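Local coordinates for thermospermine synthase (Medicago truncatula, PDB 6BQ6), which probably transfers an aminopropyl group from decarboxylated S-adenosylmethionine to spermidine, yielding the tetraamine thermospermine and methylthioadenosine, at residues F85-H88 with E89-H93. Residues are numbered along the deposited sequence; the frame is centred on the assembly and turned at random.
Sequences FIYH and ECLVH. With TER (N-(3-amino-propyl)-N-(5-aminopropyl)-1,4-diaminobutane), chain F.
Tyr87 lies alongside Leu91 one helical turn later, both side chains pointing the same way, with its CE2 3.9 Å from Leu91 CD2. Tyr87 has CG anti to its own backbone N (chi1 170°), and Leu91 shares the torsion, which sends the two side chains off the helix in the same general direction. The methyl meets the ring obliquely. The other ortho carbon of the phenol, Tyr87 CE1, comes within 3.9 Å of thermospermine C7, and Tyr87 OH is 3.7 Å from C6 of the same ligand; leucine and polyamine thus touch different parts of the ring's rim. Next along the helix, Tyr87 CD2 sits 3.4 Å above the plane of the His88 imidazole, over its centre, while His88 ND1 is hydrogen-bonded to Glu84.

Underneath runs regular alpha-helical i to i+4 bonding: Leu91 N donates to Tyr87 O at 2.9 Å, with an N-H...O angle of 150°, whereas the next bond, from Val92 N to His88 O, is longer at 3.2 Å and more bent at 141°. On another flank, Glu89 extends beyond CG past Phe85, and three backbone N-H donors grip its carboxylate, Tyr289 and Leu290 on OE1 and Arg288 on OE2, which restrains its rotation and would offset a buried negative charge. Phe85 meets Arg288 in a cation-pi contact and packs on Phe224 of the second subunit.

Tyr87 OH is hydrogen-bonded to Asp181, the predicted proton acceptor. Replacing the tyrosine with an alanine would probably deprive Asp181 of this hydroxyl partner and open a gap between Leu91 and the polyamine. The chemistry thus implies a divided helix: one side offers the Tyr87 ring to two methylenes of the ligand and a hydroxyl that probably orients the aspartate, while Glu89 ties another side to the backbone of residues 288-290.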
ATOM      1  N   PHE B  85      -6.635  -8.697 -25.261  1.00 19.89           N
ATOM      2  CA  PHE B  85      -6.564  -8.879 -26.723  1.00 20.22           C
ATOM      3  C   PHE B  85      -5.112  -8.769 -27.234  1.00 19.27           C
ATOM      4  O   PHE B  85      -4.737  -9.421 -28.194  1.00 19.10           O
ATOM      5  CB  PHE B  85      -7.520  -7.947 -27.480  1.00 20.72           C
ATOM      6  CG  PHE B  85      -7.071  -6.511 -27.567  1.00 21.21           C
ATOM      7  CD1 PHE B  85      -6.294  -6.080 -28.581  1.00 21.28           C
ATOM      8  CD2 PHE B  85      -7.432  -5.600 -26.593  1.00 21.94           C
ATOM      9  CE1 PHE B  85      -5.873  -4.762 -28.682  1.00 22.13           C
ATOM     10  CE2 PHE B  85      -7.020  -4.277 -26.680  1.00 22.44           C
ATOM     11  CZ  PHE B  85      -6.229  -3.861 -27.710  1.00 22.45           C
ATOM     12  N   ILE B  86      -4.295  -7.904 -26.594  1.00 18.37           N
ATOM     13  CA  ILE B  86      -2.922  -7.755 -27.013  1.00 18.85           C
ATOM     14  C   ILE B  86      -2.151  -9.073 -26.771  1.00 18.83           C
ATOM     15  O   ILE B  86      -1.466  -9.543 -27.682  1.00 17.75           O
ATOM     16  CB  ILE B  86      -2.230  -6.594 -26.292  1.00 19.51           C
ATOM     17  CG1 ILE B  86      -2.999  -5.296 -26.518  1.00 19.87           C
ATOM     18  CG2 ILE B  86      -0.776  -6.431 -26.750  1.00 19.74           C
ATOM     19  CD1 ILE B  86      -2.415  -4.136 -25.765  1.00 21.00           C
ATOM     20  N   TYR B  87      -2.239  -9.615 -25.553  1.00 18.47           N
ATOM     21  CA  TYR B  87      -1.513 -10.800 -25.209  1.00 17.88           C
ATOM     22  C   TYR B  87      -2.012 -11.955 -26.110  1.00 17.44           C
ATOM     23  O   TYR B  87      -1.211 -12.723 -26.622  1.00 16.80           O
ATOM     24  CB  TYR B  87      -1.728 -11.140 -23.712  1.00 18.99           C
ATOM     25  CG  TYR B  87      -1.189 -12.480 -23.340  1.00 18.75           C
ATOM     26  CD1 TYR B  87       0.130 -12.643 -22.898  1.00 19.82           C
ATOM     27  CD2 TYR B  87      -1.995 -13.610 -23.401  1.00 18.77           C
ATOM     28  CE1 TYR B  87       0.616 -13.909 -22.575  1.00 20.19           C
ATOM     29  CE2 TYR B  87      -1.514 -14.860 -23.106  1.00 19.30           C
ATOM     30  CZ  TYR B  87      -0.214 -15.001 -22.678  1.00 20.83           C
ATOM     31  OH  TYR B  87       0.259 -16.264 -22.350  1.00 22.37           O
ATOM     32  N   HIS B  88      -3.318 -12.079 -26.266  1.00 17.22           N
ATOM     33  CA  HIS B  88      -3.819 -13.239 -26.979  1.00 17.40           C
ATOM     34  C   HIS B  88      -3.623 -13.145 -28.486  1.00 17.03           C
ATOM     35  O   HIS B  88      -3.350 -14.153 -29.123  1.00 17.29           O
ATOM     36  CB  HIS B  88      -5.245 -13.530 -26.568  1.00 17.79           C
ATOM     37  CG  HIS B  88      -5.337 -13.995 -25.156  1.00 18.85           C
ATOM     38  ND1 HIS B  88      -5.751 -13.182 -24.121  1.00 20.04           N
ATOM     39  CD2 HIS B  88      -4.923 -15.158 -24.579  1.00 18.92           C
ATOM     40  CE1 HIS B  88      -5.658 -13.850 -22.981  1.00 20.03           C
ATOM     41  NE2 HIS B  88      -5.175 -15.056 -23.237  1.00 19.81           N
ATOM     42  N   GLU B  89      -3.734 -11.961 -29.072  1.00 17.08           N
ATOM     43  CA  GLU B  89      -3.395 -11.810 -30.489  1.00 18.16           C
ATOM     44  C   GLU B  89      -1.916 -12.047 -30.755  1.00 18.16           C
ATOM     45  O   GLU B  89      -1.567 -12.732 -31.711  1.00 18.19           O
ATOM     46  CB  GLU B  89      -3.766 -10.445 -31.020  1.00 18.92           C
ATOM     47  CG  GLU B  89      -5.263 -10.248 -31.256  1.00 19.78           C
ATOM     48  CD  GLU B  89      -5.591  -8.940 -31.940  1.00 22.02           C
ATOM     49  OE1 GLU B  89      -4.682  -8.266 -32.507  1.00 22.45           O
ATOM     50  OE2 GLU B  89      -6.797  -8.575 -31.949  1.00 23.16           O
ATOM     51  N   CYS B  90      -1.053 -11.513 -29.885  1.00 17.39           N
ATOM     52  CA  CYS B  90       0.401 -11.755 -30.013  1.00 17.63           C
ATOM     53  C   CYS B  90       0.788 -13.211 -29.818  1.00 17.28           C
ATOM     54  O   CYS B  90       1.665 -13.700 -30.543  1.00 17.94           O
ATOM     55  CB  CYS B  90       1.230 -10.908 -29.080  1.00 17.95           C
ATOM     56  SG  CYS B  90       1.232  -9.153 -29.536  1.00 19.82           S
ATOM     57  N   LEU B  91       0.143 -13.894 -28.883  1.00 17.12           N
ATOM     58  CA  LEU B  91       0.431 -15.297 -28.608  1.00 16.79           C
ATOM     59  C   LEU B  91       0.057 -16.183 -29.789  1.00 16.59           C
ATOM     60  O   LEU B  91       0.769 -17.111 -30.110  1.00 16.72           O
ATOM     61  CB  LEU B  91      -0.324 -15.804 -27.402  1.00 16.03           C
ATOM     62  CG  LEU B  91      -0.269 -17.311 -26.998  1.00 16.27           C
ATOM     63  CD1 LEU B  91       1.180 -17.705 -26.675  1.00 16.79           C
ATOM     64  CD2 LEU B  91      -1.204 -17.612 -25.882  1.00 16.72           C
ATOM     65  N   VAL B  92      -1.068 -15.888 -30.437  1.00 16.88           N
ATOM     66  CA  VAL B  92      -1.691 -16.783 -31.433  1.00 18.05           C
ATOM     67  C   VAL B  92      -1.383 -16.478 -32.881  1.00 17.94           C
ATOM     68  O   VAL B  92      -0.947 -17.357 -33.638  1.00 17.70           O
ATOM     69  CB  VAL B  92      -3.231 -16.834 -31.214  1.00 18.20           C
ATOM     70  CG1 VAL B  92      -3.936 -17.526 -32.365  1.00 19.93           C
ATOM     71  CG2 VAL B  92      -3.525 -17.531 -29.875  1.00 19.24           C
ATOM     72  N   HIS B  93      -1.571 -15.222 -33.294  1.00 17.61           N
ATOM     73  CA  HIS B  93      -1.588 -14.968 -34.728  1.00 18.54           C
ATOM     74  C   HIS B  93      -0.303 -15.130 -35.490  1.00 19.28           C
ATOM     75  O   HIS B  93      -0.328 -15.719 -36.582  1.00 19.88           O
ATOM     76  CB  HIS B  93      -2.298 -13.661 -35.022  1.00 18.69           C
ATOM     77  CG  HIS B  93      -3.699 -13.663 -34.543  1.00 18.82           C
ATOM     78  ND1 HIS B  93      -4.561 -14.694 -34.841  1.00 20.38           N
ATOM     79  CD2 HIS B  93      -4.398 -12.821 -33.753  1.00 19.13           C
ATOM     80  CE1 HIS B  93      -5.710 -14.504 -34.245  1.00 19.83           C
ATOM     81  NE2 HIS B  93      -5.646 -13.375 -33.578  1.00 20.31           N
TER
HETATM   82  N1  TER F 402      -2.233 -20.373 -16.569  1.00 54.71           N
HETATM   83  C2  TER F 402      -2.670 -19.720 -17.785  1.00 51.61           C
HETATM   84  C3  TER F 402      -1.480 -19.059 -18.474  1.00 48.87           C
HETATM   85  C4  TER F 402      -0.939 -17.866 -17.729  1.00 47.73           C
HETATM   86  N5  TER F 402      -0.002 -17.133 -18.547  1.00 49.96           N
HETATM   87  C6  TER F 402      -0.179 -15.715 -18.764  1.00 47.19           C
HETATM   88  C7  TER F 402       1.159 -14.997 -18.848  1.00 47.30           C
HETATM   89  C8  TER F 402       0.954 -13.533 -18.506  1.00 47.09           C
HETATM   90  N9  TER F 402       1.052 -13.269 -17.086  1.00 45.86           N
HETATM   91  C10 TER F 402       0.849 -11.918 -16.630  1.00 45.94           C
HETATM   92  C11 TER F 402       1.591 -11.558 -15.362  1.00 46.42           C
HETATM   93  C12 TER F 402       1.544 -10.037 -15.213  1.00 47.80           C
HETATM   94  C13 TER F 402       1.940  -9.555 -13.826  1.00 49.60           C
HETATM   95  N14 TER F 402       3.048 -10.328 -13.292  1.00 52.92           N